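Local coordinates for protein RTX-adhesin (Marinomonas primoryensis, PDB 5IRB) that belongs to a giant calcium-binding adhesin that ties its Antarctic bacterium to diatoms and ice, and forms a row of beta-sandwich domains in it, at residues D148-T153 with V186-Q191; S110-R115 with L142-G147; D285-A290 with S307-V312; L256-E261 with S280-D285; I81-V86 with D99-F104. One frame throughout, in Å; residues are numbered along the deposited sequence.

Contact 1: D148-T153 with V186-Q191. With CA (calcium ion), chain I.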
# COMPACT_ATOMS: atom_id res chain seq x y z
N ASP A 148 8.79 -10.02 2.20
CA ASP A 148 7.41 -10.36 1.83
C ASP A 148 7.04 -9.83 0.45
O ASP A 148 7.62 -8.84 -0.02
CB ASP A 148 6.41 -9.80 2.86
CG ASP A 148 6.41 -10.59 4.18
OD1 ASP A 148 6.98 -11.70 4.21
OD2 ASP A 148 5.81 -10.09 5.17
N THR A 149 6.06 -10.48 -0.18
CA THR A 149 5.58 -10.08 -1.49
C THR A 149 4.53 -8.97 -1.38
O THR A 149 3.60 -9.06 -0.58
CB THR A 149 5.00 -11.27 -2.25
OG1 THR A 149 6.02 -12.25 -2.41
CG2 THR A 149 4.52 -10.87 -3.63
N VAL A 150 4.72 -7.92 -2.17
CA VAL A 150 3.75 -6.84 -2.31
C VAL A 150 3.18 -6.88 -3.72
O VAL A 150 3.93 -6.91 -4.69
CB VAL A 150 4.38 -5.47 -2.02
CG1 VAL A 150 3.42 -4.31 -2.38
CG2 VAL A 150 4.79 -5.40 -0.56
N SER A 151 1.86 -6.93 -3.84
CA SER A 151 1.25 -6.98 -5.16
C SER A 151 0.04 -6.05 -5.31
O SER A 151 -0.58 -5.62 -4.33
CB SER A 151 0.85 -8.42 -5.50
OG SER A 151 -0.11 -8.91 -4.61
N MET A 152 -0.26 -5.72 -6.56
CA MET A 152 -1.36 -4.82 -6.88
C MET A 152 -1.70 -5.04 -8.34
O MET A 152 -0.81 -5.35 -9.13
CB MET A 152 -0.97 -3.38 -6.62
CG MET A 152 0.21 -2.92 -7.46
SD MET A 152 1.01 -1.50 -6.72
CE MET A 152 2.07 -2.37 -5.55
N THR A 153 -2.97 -4.93 -8.69
CA THR A 153 -3.38 -5.05 -10.07
C THR A 153 -4.02 -3.73 -10.51
O THR A 153 -5.06 -3.31 -9.98
CB THR A 153 -4.36 -6.20 -10.28
OG1 THR A 153 -3.76 -7.41 -9.81
CG2 THR A 153 -4.67 -6.37 -11.76
N VAL A 186 -3.85 -2.91 -2.78
CA VAL A 186 -2.47 -3.33 -2.60
C VAL A 186 -2.38 -4.31 -1.43
O VAL A 186 -2.95 -4.05 -0.38
CB VAL A 186 -1.56 -2.12 -2.33
CG1 VAL A 186 -0.13 -2.55 -2.22
CG2 VAL A 186 -1.70 -1.12 -3.49
N SER A 187 -1.68 -5.43 -1.62
CA SER A 187 -1.57 -6.43 -0.55
C SER A 187 -0.16 -6.82 -0.23
O SER A 187 0.72 -6.78 -1.10
CB SER A 187 -2.31 -7.71 -0.93
OG SER A 187 -3.68 -7.46 -1.15
N VAL A 188 0.01 -7.32 0.99
CA VAL A 188 1.28 -7.87 1.42
C VAL A 188 0.94 -9.26 1.93
O VAL A 188 -0.00 -9.45 2.69
CB VAL A 188 2.00 -7.03 2.53
CG1 VAL A 188 1.13 -6.80 3.78
CG2 VAL A 188 3.30 -7.70 2.92
N THR A 189 1.69 -10.25 1.48
CA THR A 189 1.47 -11.60 1.95
C THR A 189 2.78 -12.19 2.46
O THR A 189 3.87 -11.80 2.02
CB THR A 189 0.90 -12.46 0.82
OG1 THR A 189 1.85 -12.49 -0.25
CG2 THR A 189 -0.39 -11.84 0.28
N GLY A 190 2.68 -13.14 3.37
CA GLY A 190 3.86 -13.81 3.88
C GLY A 190 3.50 -14.87 4.90
O GLY A 190 2.35 -15.29 4.97
N GLN A 191 4.47 -15.24 5.73
CA GLN A 191 4.25 -16.31 6.70
C GLN A 191 4.91 -15.98 8.03
O GLN A 191 6.04 -15.54 8.05
CB GLN A 191 4.83 -17.59 6.13
CG GLN A 191 4.10 -18.84 6.41
CD GLN A 191 4.74 -20.01 5.69
OE1 GLN A 191 5.57 -20.73 6.26
NE2 GLN A 191 4.37 -20.19 4.43
CA CA I . 8.10 -14.95 7.48
O HOH W 1 6.90 -14.19 5.51
O HOH W 2 1.15 -9.67 -1.96
O HOH W 3 -3.70 -6.50 -4.14
O HOH W 4 8.86 -15.23 9.98
O HOH W 5 8.56 -16.93 6.05
O HOH W 6 9.77 -13.61 7.07
O HOH W 7 7.31 -12.94 8.52

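Contact 2: S110-R115 with L142-G147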
# COMPACT_ATOMS: atom_id res chain seq x y z
N SER A 110 -1.36 -14.17 12.68
CA SER A 110 -0.52 -13.00 12.86
C SER A 110 -1.18 -11.87 12.08
O SER A 110 -2.07 -12.11 11.26
CB SER A 110 0.91 -13.24 12.39
OG SER A 110 1.64 -13.97 13.36
N ARG A 111 -0.78 -10.64 12.36
CA ARG A 111 -1.42 -9.49 11.71
C ARG A 111 -0.40 -8.74 10.90
O ARG A 111 0.72 -8.49 11.36
CB ARG A 111 -2.05 -8.55 12.73
CG ARG A 111 -3.15 -9.20 13.57
CD ARG A 111 -3.39 -8.40 14.86
NE ARG A 111 -4.05 -7.16 14.50
CZ ARG A 111 -3.87 -5.98 15.10
NH1 ARG A 111 -3.05 -5.86 16.14
NH2 ARG A 111 -4.55 -4.93 14.65
N ALA A 112 -0.80 -8.38 9.69
CA ALA A 112 0.06 -7.64 8.78
C ALA A 112 -0.70 -6.41 8.29
O ALA A 112 -1.88 -6.49 7.95
CB ALA A 112 0.46 -8.49 7.61
N THR A 113 -0.01 -5.27 8.26
CA THR A 113 -0.62 -4.06 7.73
C THR A 113 0.16 -3.58 6.51
O THR A 113 1.32 -3.95 6.32
CB THR A 113 -0.68 -2.93 8.77
OG1 THR A 113 0.64 -2.58 9.19
CG2 THR A 113 -1.54 -3.33 9.99
N ILE A 114 -0.45 -2.69 5.73
CA ILE A 114 0.22 -2.07 4.58
C ILE A 114 -0.39 -0.69 4.37
O ILE A 114 -1.59 -0.50 4.56
CB ILE A 114 0.12 -2.95 3.30
CG1 ILE A 114 0.88 -2.33 2.12
CG2 ILE A 114 -1.33 -3.24 2.97
CD1 ILE A 114 1.15 -3.30 0.98
N ARG A 115 0.46 0.30 4.08
CA ARG A 115 -0.04 1.59 3.62
C ARG A 115 0.62 1.94 2.27
O ARG A 115 1.73 1.49 1.95
CB ARG A 115 0.22 2.69 4.66
CG ARG A 115 1.69 3.00 4.87
CD ARG A 115 1.95 3.92 6.05
NE ARG A 115 3.22 4.64 5.92
CZ ARG A 115 4.24 4.55 6.78
NH1 ARG A 115 5.35 5.26 6.56
NH2 ARG A 115 4.17 3.78 7.86
N LEU A 142 3.24 -4.12 11.55
CA LEU A 142 2.98 -5.22 12.47
C LEU A 142 3.87 -6.41 12.14
O LEU A 142 5.09 -6.27 12.16
CB LEU A 142 1.50 -5.60 12.44
CG LEU A 142 0.58 -4.46 12.93
CD1 LEU A 142 -0.84 -4.94 13.14
CD2 LEU A 142 1.11 -3.76 14.21
N ASP A 143 3.28 -7.58 11.88
CA ASP A 143 4.05 -8.81 11.65
C ASP A 143 4.54 -9.02 10.22
O ASP A 143 5.21 -10.01 9.95
CB ASP A 143 3.24 -10.03 12.10
CG ASP A 143 3.03 -10.07 13.62
OD1 ASP A 143 3.95 -9.66 14.38
OD2 ASP A 143 1.90 -10.44 14.04
N ALA A 144 4.19 -8.12 9.30
CA ALA A 144 4.75 -8.14 7.94
C ALA A 144 6.27 -7.98 7.99
O ALA A 144 6.80 -7.37 8.92
CB ALA A 144 4.10 -7.02 7.08
N SER A 145 6.99 -8.54 7.03
CA SER A 145 8.44 -8.63 7.15
C SER A 145 9.15 -8.31 5.86
O SER A 145 8.61 -8.56 4.80
CB SER A 145 8.86 -10.04 7.59
OG SER A 145 7.97 -10.53 8.58
N ALA A 146 10.37 -7.79 5.97
CA ALA A 146 11.32 -7.76 4.88
C ALA A 146 11.24 -9.06 4.12
O ALA A 146 11.24 -10.14 4.72
CB ALA A 146 12.73 -7.54 5.41
N GLY A 147 11.17 -8.97 2.80
CA GLY A 147 11.20 -10.15 1.98
C GLY A 147 9.81 -10.59 1.57
O GLY A 147 9.67 -11.39 0.66

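Contact 3: D285-A290 with S307-V312. With CA (calcium ion), chain L; CA (calcium ion), chain E.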
# COMPACT_ATOMS: atom_id res chain seq x y z
N ASP A 285 2.53 44.67 -39.96
CA ASP A 285 1.82 43.43 -39.69
C ASP A 285 0.40 43.74 -39.23
O ASP A 285 0.16 44.03 -38.05
CB ASP A 285 2.56 42.59 -38.64
CG ASP A 285 1.93 41.22 -38.48
OD1 ASP A 285 0.93 41.01 -39.20
OD2 ASP A 285 2.39 40.39 -37.66
N THR A 286 -0.55 43.59 -40.15
CA THR A 286 -1.93 44.03 -39.93
C THR A 286 -2.86 43.02 -39.24
O THR A 286 -4.06 43.28 -39.11
CB THR A 286 -2.55 44.44 -41.26
OG1 THR A 286 -2.44 43.36 -42.18
CG2 THR A 286 -1.83 45.66 -41.84
N ALA A 287 -2.33 41.88 -38.80
CA ALA A 287 -3.13 40.89 -38.08
C ALA A 287 -2.25 40.02 -37.18
O ALA A 287 -1.17 39.65 -37.60
CB ALA A 287 -3.91 40.02 -39.04
N PHE A 288 -2.67 39.74 -35.96
CA PHE A 288 -1.83 38.94 -35.07
C PHE A 288 -2.65 38.30 -33.97
O PHE A 288 -3.80 38.68 -33.73
CB PHE A 288 -0.71 39.80 -34.48
CG PHE A 288 -1.20 40.93 -33.64
CD1 PHE A 288 -1.59 40.73 -32.33
CD2 PHE A 288 -1.35 42.20 -34.19
CE1 PHE A 288 -2.07 41.77 -31.56
CE2 PHE A 288 -1.83 43.25 -33.43
CZ PHE A 288 -2.19 43.05 -32.13
N ASP A 289 -2.06 37.32 -33.31
CA ASP A 289 -2.72 36.61 -32.23
C ASP A 289 -2.16 37.05 -30.88
O ASP A 289 -0.97 37.36 -30.75
CB ASP A 289 -2.53 35.10 -32.37
CG ASP A 289 -3.38 34.51 -33.47
OD1 ASP A 289 -4.37 35.17 -33.86
OD2 ASP A 289 -3.08 33.41 -33.94
N ALA A 290 -3.02 37.04 -29.88
CA ALA A 290 -2.56 37.16 -28.52
C ALA A 290 -2.76 35.78 -27.89
O ALA A 290 -3.86 35.22 -27.96
CB ALA A 290 -3.33 38.26 -27.77
N SER A 307 -7.57 36.63 -31.56
CA SER A 307 -7.01 37.04 -32.84
C SER A 307 -7.41 38.49 -33.14
O SER A 307 -8.49 38.91 -32.74
CB SER A 307 -7.48 36.09 -33.94
OG SER A 307 -6.82 34.83 -33.82
N SER A 308 -6.54 39.25 -33.79
CA SER A 308 -6.76 40.68 -34.00
C SER A 308 -6.39 41.05 -35.42
O SER A 308 -5.49 40.47 -36.00
CB SER A 308 -5.94 41.54 -33.04
OG SER A 308 -6.17 42.92 -33.28
N THR A 309 -7.11 42.04 -35.96
CA THR A 309 -6.80 42.63 -37.24
C THR A 309 -6.91 44.15 -37.12
O THR A 309 -7.72 44.66 -36.36
CB THR A 309 -7.78 42.17 -38.34
OG1 THR A 309 -9.13 42.40 -37.91
CG2 THR A 309 -7.58 40.68 -38.66
N HIS A 310 -6.07 44.86 -37.86
CA HIS A 310 -6.23 46.30 -37.97
C HIS A 310 -5.79 46.75 -39.35
O HIS A 310 -5.23 45.96 -40.11
CB HIS A 310 -5.43 47.04 -36.88
CG HIS A 310 -3.97 46.81 -36.96
ND1 HIS A 310 -3.34 45.71 -36.40
CD2 HIS A 310 -2.97 47.54 -37.55
CE1 HIS A 310 -2.05 45.78 -36.61
NE2 HIS A 310 -1.79 46.87 -37.32
N THR A 311 -6.06 48.01 -39.68
CA THR A 311 -5.61 48.62 -40.92
C THR A 311 -4.60 49.75 -40.67
O THR A 311 -4.40 50.19 -39.53
CB THR A 311 -6.81 49.12 -41.75
OG1 THR A 311 -7.57 50.03 -40.95
CG2 THR A 311 -7.73 47.94 -42.11
N VAL A 312 -3.93 50.16 -41.75
CA VAL A 312 -2.79 51.08 -41.72
C VAL A 312 -2.94 52.23 -42.72
O VAL A 312 -3.23 52.00 -43.90
CB VAL A 312 -1.46 50.35 -42.05
CG1 VAL A 312 -0.29 51.32 -42.09
CG2 VAL A 312 -1.19 49.21 -41.07
CA CA L . 0.70 38.86 -38.64
CA CA E . -9.15 45.45 -34.75
O HOH W 8 -7.72 44.77 -32.78
O HOH W 9 -9.36 43.01 -34.15
O HOH W 10 -10.62 44.32 -36.39
O HOH W 11 -11.09 45.93 -33.18
O HOH W 12 1.99 38.05 -36.70

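Contact 4: L256-E261 with S280-D285. With CA (calcium ion), chain L.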
# COMPACT_ATOMS: atom_id res chain seq x y z
N LEU A 256 2.42 38.02 -27.68
CA LEU A 256 2.04 38.53 -29.00
C LEU A 256 3.22 38.49 -29.95
O LEU A 256 4.29 38.98 -29.60
CB LEU A 256 1.55 39.98 -28.90
CG LEU A 256 0.19 40.37 -28.35
CD1 LEU A 256 0.08 40.04 -26.90
CD2 LEU A 256 -0.02 41.87 -28.55
N GLU A 257 3.05 37.89 -31.13
CA GLU A 257 4.08 37.95 -32.17
C GLU A 257 3.59 38.85 -33.31
O GLU A 257 2.61 38.56 -34.00
CB GLU A 257 4.48 36.56 -32.64
CG GLU A 257 5.20 35.80 -31.50
CD GLU A 257 5.04 34.28 -31.55
OE1 GLU A 257 4.28 33.77 -32.41
OE2 GLU A 257 5.68 33.59 -30.72
N ILE A 258 4.27 39.99 -33.44
CA ILE A 258 3.93 41.02 -34.40
C ILE A 258 5.13 41.39 -35.24
O ILE A 258 6.17 41.77 -34.70
CB ILE A 258 3.42 42.29 -33.69
CG1 ILE A 258 2.33 41.94 -32.68
CG2 ILE A 258 2.94 43.33 -34.73
CD1 ILE A 258 1.85 43.10 -31.85
N ASN A 259 4.99 41.25 -36.55
CA ASN A 259 6.06 41.55 -37.48
C ASN A 259 7.38 40.83 -37.13
O ASN A 259 8.47 41.40 -37.25
CB ASN A 259 6.27 43.06 -37.54
CG ASN A 259 7.12 43.47 -38.72
OD1 ASN A 259 7.14 42.79 -39.75
ND2 ASN A 259 7.83 44.58 -38.59
N GLY A 260 7.28 39.57 -36.73
CA GLY A 260 8.46 38.82 -36.35
C GLY A 260 9.00 39.14 -34.97
O GLY A 260 9.99 38.55 -34.54
N GLU A 261 8.37 40.08 -34.26
CA GLU A 261 8.87 40.46 -32.94
C GLU A 261 7.98 39.86 -31.86
O GLU A 261 6.76 39.80 -32.00
CB GLU A 261 8.93 41.99 -32.77
CG GLU A 261 9.98 42.69 -33.62
CD GLU A 261 11.41 42.30 -33.25
OE1 GLU A 261 11.62 41.78 -32.13
OE2 GLU A 261 12.32 42.52 -34.09
N SER A 280 6.13 50.71 -35.74
CA SER A 280 6.67 50.22 -37.00
C SER A 280 6.27 48.76 -37.21
O SER A 280 6.03 48.33 -38.33
CB SER A 280 8.19 50.39 -37.06
OG SER A 280 8.82 49.80 -35.94
N ASP A 281 6.18 48.01 -36.11
CA ASP A 281 5.76 46.62 -36.19
C ASP A 281 4.29 46.49 -36.55
O ASP A 281 3.91 45.65 -37.36
CB ASP A 281 6.07 45.91 -34.88
CG ASP A 281 7.56 45.69 -34.69
OD1 ASP A 281 8.26 45.59 -35.73
OD2 ASP A 281 8.02 45.57 -33.53
N LEU A 282 3.45 47.32 -35.94
CA LEU A 282 2.03 47.25 -36.24
C LEU A 282 1.77 47.71 -37.67
O LEU A 282 0.84 47.22 -38.32
CB LEU A 282 1.22 48.09 -35.25
CG LEU A 282 1.28 47.55 -33.82
CD1 LEU A 282 0.89 48.61 -32.80
CD2 LEU A 282 0.40 46.32 -33.69
N ALA A 283 2.58 48.66 -38.14
CA ALA A 283 2.52 49.13 -39.53
C ALA A 283 2.82 48.04 -40.56
O ALA A 283 2.29 48.07 -41.66
CB ALA A 283 3.47 50.31 -39.73
N ALA A 284 3.65 47.08 -40.20
CA ALA A 284 4.08 46.07 -41.16
C ALA A 284 3.21 44.83 -41.08
O ALA A 284 3.13 44.04 -42.03
CB ALA A 284 5.53 45.71 -40.95
N ASP A 285 2.53 44.67 -39.96
CA ASP A 285 1.82 43.43 -39.69
C ASP A 285 0.40 43.74 -39.23
O ASP A 285 0.16 44.03 -38.05
CB ASP A 285 2.56 42.59 -38.64
CG ASP A 285 1.93 41.22 -38.48
OD1 ASP A 285 0.93 41.01 -39.20
OD2 ASP A 285 2.39 40.39 -37.66
CA CA L . 0.70 38.86 -38.64
O HOH W 12 1.99 38.05 -36.70

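Contact 5: I81-V86 with D99-F104. With CA (calcium ion), chain H.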
# COMPACT_ATOMS: atom_id res chain seq x y z
N ILE A 81 -1.72 -25.40 29.26
CA ILE A 81 -1.00 -26.45 30.00
C ILE A 81 -1.72 -27.77 29.85
O ILE A 81 -2.93 -27.84 30.08
CB ILE A 81 -0.87 -26.13 31.50
CG1 ILE A 81 -0.06 -24.86 31.74
CG2 ILE A 81 -0.19 -27.29 32.25
CD1 ILE A 81 -0.28 -24.31 33.12
N VAL A 82 -0.98 -28.79 29.44
CA VAL A 82 -1.46 -30.16 29.46
C VAL A 82 -1.26 -30.72 30.88
O VAL A 82 -0.14 -30.72 31.37
CB VAL A 82 -0.71 -31.02 28.44
CG1 VAL A 82 -1.17 -32.48 28.54
CG2 VAL A 82 -0.88 -30.49 27.02
N ASP A 83 -2.33 -31.18 31.53
CA ASP A 83 -2.19 -31.91 32.80
C ASP A 83 -2.15 -33.42 32.53
O ASP A 83 -2.99 -33.95 31.81
CB ASP A 83 -3.34 -31.58 33.77
CG ASP A 83 -3.48 -30.07 34.04
OD1 ASP A 83 -2.48 -29.39 34.36
OD2 ASP A 83 -4.63 -29.56 33.97
N ALA A 84 -1.19 -34.10 33.14
CA ALA A 84 -1.03 -35.52 32.89
C ALA A 84 -0.85 -36.30 34.18
O ALA A 84 -0.27 -35.81 35.14
CB ALA A 84 0.15 -35.75 31.98
N SER A 85 -1.36 -37.52 34.20
CA SER A 85 -1.02 -38.44 35.27
C SER A 85 -0.87 -39.87 34.76
O SER A 85 -1.33 -40.21 33.66
CB SER A 85 -2.07 -38.36 36.39
OG SER A 85 -3.33 -38.80 35.93
N VAL A 86 -0.17 -40.70 35.53
CA VAL A 86 0.05 -42.08 35.13
C VAL A 86 -0.12 -43.02 36.34
O VAL A 86 0.22 -42.67 37.47
CB VAL A 86 1.44 -42.25 34.48
CG1 VAL A 86 2.56 -41.93 35.46
CG2 VAL A 86 1.61 -43.66 33.87
N ASP A 99 2.33 -37.54 38.52
CA ASP A 99 1.69 -36.42 37.83
C ASP A 99 2.70 -35.67 36.99
O ASP A 99 3.90 -35.75 37.24
CB ASP A 99 1.08 -35.40 38.81
CG ASP A 99 -0.12 -35.92 39.56
OD1 ASP A 99 -0.97 -36.60 38.95
OD2 ASP A 99 -0.22 -35.62 40.77
N SER A 100 2.22 -34.87 36.05
CA SER A 100 3.11 -34.00 35.32
C SER A 100 2.30 -32.94 34.59
O SER A 100 1.08 -33.07 34.44
CB SER A 100 3.96 -34.80 34.32
OG SER A 100 4.98 -33.99 33.77
N THR A 101 2.98 -31.90 34.13
CA THR A 101 2.33 -30.90 33.30
C THR A 101 3.29 -30.55 32.17
O THR A 101 4.49 -30.81 32.27
CB THR A 101 1.96 -29.61 34.07
OG1 THR A 101 3.16 -29.01 34.57
CG2 THR A 101 1.00 -29.91 35.24
N GLU A 102 2.72 -29.96 31.11
CA GLU A 102 3.45 -29.47 29.97
C GLU A 102 2.77 -28.22 29.44
O GLU A 102 1.62 -28.25 29.01
CB GLU A 102 3.52 -30.54 28.87
CG GLU A 102 4.46 -30.20 27.71
CD GLU A 102 5.89 -30.05 28.16
OE1 GLU A 102 6.24 -30.61 29.21
OE2 GLU A 102 6.66 -29.35 27.45
N SER A 103 3.48 -27.11 29.52
CA SER A 103 3.01 -25.87 28.92
C SER A 103 3.40 -25.77 27.46
O SER A 103 4.34 -26.43 27.00
CB SER A 103 3.54 -24.66 29.69
OG SER A 103 4.93 -24.50 29.47
N PHE A 104 2.64 -24.99 26.71
CA PHE A 104 2.90 -24.83 25.29
C PHE A 104 2.41 -23.45 24.88
O PHE A 104 1.76 -22.76 25.67
CB PHE A 104 2.26 -25.95 24.48
CG PHE A 104 0.78 -26.05 24.65
CD1 PHE A 104 0.24 -26.72 25.74
CD2 PHE A 104 -0.08 -25.47 23.73
CE1 PHE A 104 -1.12 -26.81 25.91
CE2 PHE A 104 -1.44 -25.55 23.90
CZ PHE A 104 -1.96 -26.22 24.99
CA CA H . -4.97 -26.89 30.81
O HOH W 13 -4.45 -27.04 33.21
O HOH W 14 -5.91 -29.23 31.22
O HOH W 15 -7.23 -25.89 31.38

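Contact 1: D148-T153 with V186-Q191
Strands 149-153 and 186-191 run antiparallel at 151°, and Thr149/Thr189 and Ser151/Ser187 form their hydrogen-bonded pairs. Ser151 and Ser187 exchange two good backbone bonds, Ser187 N to Ser151 O being 2.9 Å. At the Thr149 pair the bond from Thr149 N to Thr189 O is weak. Val150, Met152, Val186 and Val188 share the buried face. Val150 CG1, anti to its backbone N (chi1 171°), meets Val186 CG1 at 4.0 Å. Met152 and Val186 lie side by side, with CB of Met152 against CG2 of Val186. Trp169 of strand 168-174 and Ile114 of strand 112-116 pack over this face. The other face is polar. There a water bridges the strands: it donates to Thr149 O and Ser187 O and lies 3.0 Å from Ser151 OG. At the strand end Asp148 CB sits 3.3 Å from Thr189 O. Asp148 OD2 is held by Ser145 N and Tyr198 OH. Its OD1 accepts from a water that also takes Gln191 N and binds a calcium ion, to which Gln191 O binds at 2.2 Å. The chemistry thus divides the sheet into an apolar inner face and a hydrated outer one, and Asp148 reaches the calcium through water.

Contact 2: S110-R115 with L142-G147
Arg111 O accepts the backbone N-H of Asp143 at 2.8 Å, nearly in line with its C=O bond. The return bond comes from the side chain. Asp143 OD2 takes Arg111 N at 3.2 Å, on its anti side and 16° out of the carboxylate plane. The backbone and carboxylate of Asp143 therefore grip both polar atoms of the Arg111 backbone. Ser110 CB also lies against OD2, while Ser110 OG is bonded to Asp192. Ala112 opens strand 112-116, an outer strand of a three-stranded antiparallel sheet, and makes a non-hydrogen-bonded pair with Leu142 at the end of strand 133-142. After Leu142 the chain turns into the loop that leads to strand 149-154 of the other sheet. The contact thus lies where the chain passes between two sheets of one beta-sandwich domain. Leu142 CD1 sits 3.7 Å above the centre of the Arg111 guanidinium plane. The same methyl meets Thr113 CG2 at 3.6 Å, so it touches both side chains. This patch is on the surface. Deeper in, the methyl groups of Ala112 and Ala144 touch at 4.0 Å, and Ala112 also packs on Tyr198 of strand 197-208.

Contact 3: D285-A290 with S307-V312
Phe288 and His310 pack tightly on the buried side of this strand pair, their side chains crossing at about a right angle. His310 CE1 lies at the edge of the Phe288 ring, 4.1 Å from CE2. Ser308 CB lies over one face of the same ring, offset toward the rim. The His310 ring has Thr286 CA over one face, in a CH-pi contact 4.0 Å from the ring centre. Its CE1 also comes within 3.2 Å of Asp285 O. Ring atom NE2 is bonded to Leu282 O in the preceding helix, and Ile222 touches Phe288, Ser308 and His310. The backbones form an antiparallel hairpin of strands 287-295 and 301-312, belonging to one sheet of a beta-sandwich domain. Its rungs include His310 N to Thr286 O at 2.8 Å and a reciprocal pair between Phe288 and Ser308. The opposite face is more open and carries smaller groups. Ala287 CB meets Thr309 CG2 there, and Ser307 OG faces Asp289 OD1 at a modelled 2.5 Å, which is doubtfully short. Two calcium ions flank the pair. One is bound by both carboxylate oxygens of Asp285, by Ala287 O at 2.3 Å and by a water. Asp285 OD2 also accepts from Asn259 N. The other ion takes Thr309 O, also at 2.3 Å, and four waters, with Asp226 as a further ligand. One of these waters accepts from Thr309 N, and another pairs with Thr309 OG1.

Contact 4: L256-E261 with S280-D285
Asn259 makes both hydrogen bonds of this contact, one through its backbone and one through its side chain. Asn259 N donates to Asp285 OD2 at 3.0 Å. The bond is almost straight, at 177°, and uses the anti lone pair of that oxygen. The amide nitrogen ND2 donates to Asp281 OD1 at 3.1 Å. The amide and carboxylate planes are turned 67° apart, and the two side chains cross at about a right angle. The second oxygen of Asp281, OD2, is bonded to Tyr263 OH, so both carboxylate oxygens of this buried residue have partners.

Metal binding adds a further tie. Asp285 OD2 also binds a calcium ion, so the peptide N-H of Asn259 helps to fix a metal ligand. A water on the same ion donates to Glu257 O at 2.8 Å, which ties segment 256-261 to the metal a second time.

Apolar contact is made on the inner side. Ile258 CD1 meets Leu282 CD2 at 4.0 Å, and Phe288 and Val277 pack on both residues.

Carbon atoms also rest on polar groups in van der Waals contact. Ile258 CG2 lies 3.6 Å from Asp281 O. Ala284 CB lies against the Asn259 amide, and the CG of Glu261 touches Asp281 OD2.

Asn259 and Gly260 are the central residues of a type I' turn, as in a tight two-residue beta hairpin. Here the hairpin joins strands 253-258 and 261-266, and its tip docks on helix 279-284 beside a calcium site of the beta-sandwich domain.

Contact 5: I81-V86 with D99-F104
Phe104 CE1 meets Val82 CG2 at 3.9 Å and Ile81 N at 3.7 Å, both oblique to the ring. Glu102 O lies at the edge of the Phe104 ring, in its plane. The side chains of Phe104 and Val82 cross at about a right angle. Leu74 of helix 71-76 packs on both Val82 and Phe104. The two segments belong to a beta hairpin, strands 81-89 and 95-106, within one sheet of a beta-sandwich domain. Val82 pairs with Glu102 and Ala84 with Ser100 through two backbone bonds each, including Val82 N to Glu102 O at 2.7 Å. Ala84 turns to the inner face, where Leu10 and Ile12 of strand 8-12 cover it. Ser100 OG on that face is bonded to Leu10 O. The other face carries Ile81, Asp83, Ser85, Asp99, Thr101 and Ser103. Ile81 CG2, anti to its backbone N, touches Thr101 CB at 3.6 Å. Asp83 and Thr101 lie side by side, with OD1 near the Thr101 methyl. A calcium ion is bound by Ile81 O at 2.4 Å, three waters, Asp77 and Asp79. Asp83 is a second-shell residue: its OD2 accepts from two of the waters, the shorter bond being 2.6 Å.

How the contacts relate
Along the chain the order is contact 5, contact 2, contact 1, contact 4, contact 3. They fall in three successive beta-sandwich domains. Contact 5 lies in the first, with its centre about 41 Å from that of contact 1. Contacts 1 and 2 share the middle domain, their centres about 9 Å apart, and touch where Ile114 of strand 112-116 packs on Val186. Contacts 3 and 4 share the last domain. Their centres are also about 9 Å apart, they have Asp285 and one calcium ion in common, and they reach neighbouring strands 253-258 and 287-295. Contacts 3 and 5 have centres about 101 Å apart, on opposite sides of the chain's centre. The spacing fits an extended, calcium-bound rod, consistent with an adhesin that reaches outward.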